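Long-range contact in hypothetical protein AF0941 (Archaeoglobus fulgidus, PDB 1YOZ), which is of unknown function; it is a small all-helical member of the AF0941-like family, with two copies in the assembly: residues F64-L75 and I102-E113. Residues are numbered along the deposited sequence; the frame is centred on the assembly and turned at random.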
# COMPACT_ATOMS: atom_id res chain seq x y z
N PHE B 64 -2.53 -10.34 -1.49
CA PHE B 64 -3.07 -10.45 -2.85
C PHE B 64 -4.20 -9.45 -3.02
O PHE B 64 -4.32 -8.87 -4.07
CB PHE B 64 -3.62 -11.86 -3.11
CG PHE B 64 -2.56 -12.88 -3.45
CD1 PHE B 64 -1.65 -12.63 -4.46
CD2 PHE B 64 -2.52 -14.10 -2.77
CE1 PHE B 64 -0.69 -13.56 -4.78
CE2 PHE B 64 -1.55 -15.06 -3.07
CZ PHE B 64 -0.64 -14.79 -4.09
N TYR B 65 -5.03 -9.25 -1.99
CA TYR B 65 -6.09 -8.21 -2.06
C TYR B 65 -5.50 -6.81 -2.27
O TYR B 65 -5.91 -6.05 -3.16
CB TYR B 65 -6.93 -8.23 -0.82
CG TYR B 65 -8.09 -7.27 -0.92
CD1 TYR B 65 -9.23 -7.58 -1.70
CD2 TYR B 65 -8.09 -6.09 -0.20
CE1 TYR B 65 -10.33 -6.65 -1.78
CE2 TYR B 65 -9.18 -5.17 -0.27
CZ TYR B 65 -10.28 -5.46 -1.05
OH TYR B 65 -11.30 -4.56 -1.05
N LEU B 66 -4.49 -6.47 -1.50
CA LEU B 66 -3.85 -5.17 -1.67
C LEU B 66 -3.15 -5.07 -3.02
O LEU B 66 -3.13 -4.00 -3.65
CB LEU B 66 -2.84 -4.89 -0.52
CG LEU B 66 -3.29 -4.72 0.95
CD1 LEU B 66 -2.15 -4.27 1.87
CD2 LEU B 66 -4.37 -3.69 0.95
N LEU B 67 -2.56 -6.16 -3.48
CA LEU B 67 -1.80 -6.12 -4.72
C LEU B 67 -2.76 -6.00 -5.91
O LEU B 67 -2.55 -5.22 -6.83
CB LEU B 67 -0.91 -7.41 -4.82
CG LEU B 67 0.21 -7.37 -5.85
CD1 LEU B 67 1.33 -6.44 -5.41
CD2 LEU B 67 0.75 -8.77 -6.18
N LYS B 68 -3.83 -6.76 -5.87
CA LYS B 68 -4.91 -6.65 -6.88
C LYS B 68 -5.52 -5.26 -6.91
O LYS B 68 -5.54 -4.57 -7.94
CB LYS B 68 -5.98 -7.74 -6.61
CG LYS B 68 -7.21 -7.63 -7.49
CD LYS B 68 -8.40 -8.42 -6.88
CE LYS B 68 -8.51 -9.73 -7.60
NZ LYS B 68 -9.49 -10.66 -6.92
N THR B 69 -5.97 -4.78 -5.75
CA THR B 69 -6.44 -3.36 -5.66
C THR B 69 -5.39 -2.30 -6.02
O THR B 69 -5.73 -1.25 -6.60
CB THR B 69 -7.22 -3.08 -4.30
OG1 THR B 69 -6.39 -3.36 -3.19
CG2 THR B 69 -8.33 -4.06 -4.18
N TYR B 70 -4.10 -2.55 -5.75
CA TYR B 70 -3.05 -1.64 -6.22
C TYR B 70 -3.04 -1.61 -7.71
O TYR B 70 -2.95 -0.53 -8.31
CB TYR B 70 -1.63 -2.08 -5.76
CG TYR B 70 -0.54 -1.16 -6.25
CD1 TYR B 70 -0.15 -0.03 -5.50
CD2 TYR B 70 0.13 -1.40 -7.45
CE1 TYR B 70 0.87 0.81 -5.95
CE2 TYR B 70 1.14 -0.52 -7.90
CZ TYR B 70 1.50 0.57 -7.14
OH TYR B 70 2.45 1.46 -7.57
N VAL B 71 -3.12 -2.78 -8.34
CA VAL B 71 -3.01 -2.79 -9.81
C VAL B 71 -4.24 -2.07 -10.42
O VAL B 71 -4.11 -1.18 -11.27
CB VAL B 71 -2.82 -4.19 -10.35
CG1 VAL B 71 -3.06 -4.27 -11.88
CG2 VAL B 71 -1.37 -4.63 -10.02
N VAL B 72 -5.43 -2.46 -9.99
CA VAL B 72 -6.60 -1.84 -10.61
C VAL B 72 -6.74 -0.33 -10.40
O VAL B 72 -7.28 0.35 -11.28
CB VAL B 72 -7.92 -2.57 -10.29
CG1 VAL B 72 -7.79 -4.08 -10.49
CG2 VAL B 72 -8.37 -2.25 -8.90
N SER B 73 -6.24 0.20 -9.27
CA SER B 73 -6.57 1.55 -8.78
C SER B 73 -5.40 2.51 -8.57
O SER B 73 -5.63 3.71 -8.47
CB SER B 73 -7.31 1.49 -7.44
OG SER B 73 -8.56 0.80 -7.53
N GLN B 74 -4.16 2.02 -8.45
CA GLN B 74 -3.02 2.89 -8.19
C GLN B 74 -1.92 2.78 -9.23
O GLN B 74 -1.13 3.70 -9.38
CB GLN B 74 -2.38 2.61 -6.82
CG GLN B 74 -3.15 3.07 -5.60
CD GLN B 74 -3.34 4.58 -5.57
OE1 GLN B 74 -2.37 5.36 -5.62
NE2 GLN B 74 -4.60 5.01 -5.49
N LEU B 75 -1.79 1.62 -9.87
CA LEU B 75 -0.65 1.42 -10.79
C LEU B 75 -0.57 2.50 -11.91
O LEU B 75 0.51 3.05 -12.15
CB LEU B 75 -0.62 -0.02 -11.34
CG LEU B 75 0.36 -0.36 -12.48
CD1 LEU B 75 1.80 -0.33 -11.99
CD2 LEU B 75 0.04 -1.74 -13.08
N ILE B 102 -2.89 -3.28 -17.68
CA ILE B 102 -3.45 -3.15 -16.32
C ILE B 102 -4.50 -4.21 -16.06
O ILE B 102 -4.40 -4.94 -15.08
CB ILE B 102 -3.97 -1.72 -16.04
CG1 ILE B 102 -2.83 -0.72 -16.19
CG2 ILE B 102 -4.64 -1.60 -14.63
CD1 ILE B 102 -3.19 0.70 -15.97
N ASN B 103 -5.50 -4.30 -16.94
CA ASN B 103 -6.54 -5.34 -16.80
C ASN B 103 -5.95 -6.74 -16.74
O ASN B 103 -6.40 -7.54 -15.93
CB ASN B 103 -7.66 -5.24 -17.87
CG ASN B 103 -8.28 -3.85 -17.94
OD1 ASN B 103 -8.13 -3.07 -17.01
ND2 ASN B 103 -8.97 -3.55 -19.03
N GLU B 104 -4.99 -7.05 -17.61
CA GLU B 104 -4.46 -8.43 -17.65
C GLU B 104 -3.65 -8.77 -16.39
O GLU B 104 -3.63 -9.91 -15.99
CB GLU B 104 -3.59 -8.68 -18.87
CG GLU B 104 -4.35 -8.86 -20.18
CD GLU B 104 -3.55 -8.35 -21.38
OE1 GLU B 104 -2.29 -8.39 -21.34
OE2 GLU B 104 -4.20 -7.90 -22.37
N ILE B 105 -2.94 -7.79 -15.83
CA ILE B 105 -2.18 -8.01 -14.56
C ILE B 105 -3.17 -8.31 -13.41
O ILE B 105 -3.02 -9.29 -12.69
CB ILE B 105 -1.30 -6.78 -14.22
CG1 ILE B 105 -0.17 -6.58 -15.26
CG2 ILE B 105 -0.64 -6.92 -12.88
CD1 ILE B 105 0.47 -5.16 -15.20
N ALA B 106 -4.21 -7.48 -13.29
CA ALA B 106 -5.25 -7.68 -12.23
C ALA B 106 -5.83 -9.06 -12.35
O ALA B 106 -5.99 -9.80 -11.37
CB ALA B 106 -6.36 -6.66 -12.35
N LEU B 107 -6.21 -9.38 -13.59
CA LEU B 107 -6.82 -10.65 -13.89
C LEU B 107 -5.85 -11.80 -13.58
O LEU B 107 -6.27 -12.83 -13.05
CB LEU B 107 -7.29 -10.67 -15.37
CG LEU B 107 -8.67 -10.04 -15.66
CD1 LEU B 107 -8.96 -10.03 -17.19
CD2 LEU B 107 -9.80 -10.72 -14.89
N TYR B 108 -4.58 -11.64 -13.92
CA TYR B 108 -3.55 -12.64 -13.53
C TYR B 108 -3.46 -12.85 -12.01
O TYR B 108 -3.34 -13.98 -11.52
CB TYR B 108 -2.15 -12.25 -14.09
CG TYR B 108 -1.06 -13.24 -13.75
CD1 TYR B 108 -0.64 -14.20 -14.69
CD2 TYR B 108 -0.45 -13.24 -12.49
CE1 TYR B 108 0.33 -15.12 -14.38
CE2 TYR B 108 0.55 -14.14 -12.17
CZ TYR B 108 0.95 -15.09 -13.12
OH TYR B 108 1.94 -16.03 -12.79
N ILE B 109 -3.50 -11.77 -11.24
CA ILE B 109 -3.44 -11.88 -9.75
C ILE B 109 -4.70 -12.59 -9.26
O ILE B 109 -4.68 -13.47 -8.36
CB ILE B 109 -3.31 -10.45 -9.08
CG1 ILE B 109 -1.93 -9.81 -9.38
CG2 ILE B 109 -3.59 -10.54 -7.58
CD1 ILE B 109 -1.84 -8.31 -9.20
N ASP B 110 -5.81 -12.20 -9.89
CA ASP B 110 -7.10 -12.76 -9.59
C ASP B 110 -7.01 -14.27 -9.75
O ASP B 110 -7.55 -15.00 -8.95
CB ASP B 110 -8.15 -12.14 -10.54
CG ASP B 110 -9.55 -12.46 -10.14
OD1 ASP B 110 -9.88 -12.29 -8.95
OD2 ASP B 110 -10.32 -12.87 -11.04
N ARG B 111 -6.30 -14.70 -10.79
CA ARG B 111 -6.02 -16.11 -11.12
C ARG B 111 -5.20 -16.83 -10.03
O ARG B 111 -5.63 -17.86 -9.50
CB ARG B 111 -5.33 -16.13 -12.51
CG ARG B 111 -4.93 -17.48 -13.09
CD ARG B 111 -4.03 -17.31 -14.31
NE ARG B 111 -3.05 -18.39 -14.37
CZ ARG B 111 -2.11 -18.53 -15.30
NH1 ARG B 111 -1.98 -17.64 -16.28
NH2 ARG B 111 -1.28 -19.56 -15.24
N VAL B 112 -4.03 -16.30 -9.67
CA VAL B 112 -3.19 -16.98 -8.64
C VAL B 112 -3.73 -16.88 -7.21
O VAL B 112 -3.43 -17.73 -6.34
CB VAL B 112 -1.66 -16.58 -8.73
CG1 VAL B 112 -1.41 -15.53 -9.72
CG2 VAL B 112 -1.11 -16.18 -7.39
N GLU B 113 -4.51 -15.83 -6.96
CA GLU B 113 -5.20 -15.63 -5.68
C GLU B 113 -5.95 -16.92 -5.33
O GLU B 113 -5.83 -17.40 -4.21
CB GLU B 113 -6.18 -14.47 -5.81
CG GLU B 113 -6.25 -13.43 -4.69
CD GLU B 113 -7.32 -12.39 -4.96
OE1 GLU B 113 -7.47 -11.40 -4.18
OE2 GLU B 113 -8.06 -12.56 -5.97
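K68 reaches from helix 57-73 to two acids of helix 99-113. Its NZ gives one hydrogen bond to D110 OD1 at 2.6 Å and one to E113 OE2, also at 2.6 Å. Both bonds are salt bridges, and together they form a network. The E113 carboxylate uses the syn lone pair of OE2. D110 is met on the anti side of OD1, 23° out of its carboxylate plane. The lysine chain leaves with CG anti to the backbone N (chi1 173°) and bends at chi3, which brings the ammonium between the two carboxylates. E113 also packs against F64: its side-chain CG lies 3.4 Å from F64 CB, and its backbone CA sits over one face of the F64 ring, toward the rim. The far end of that ring touches V112, with F64 CZ 3.6 Å from V112 CG2.

Behind the charges, I109 is a knob among F64, L67, K68 and V71. Its CG2 meets K68 CB, while its CD1 lies 3.8 Å from V71 CG2. V71 is the reciprocal knob, set among I102, I105, A106 and I109. Next to it, V72 CG1 presses closely on A106 CB. Helix 32-51 adds I46 against F64 and F39 against V71. Segments 64-73 and 102-113 run nearly antiparallel, at 168°, and their axes come within 8.9 Å, a knobs-into-holes pair typical of an antiparallel helical bundle, with a salt-bridge network along one side.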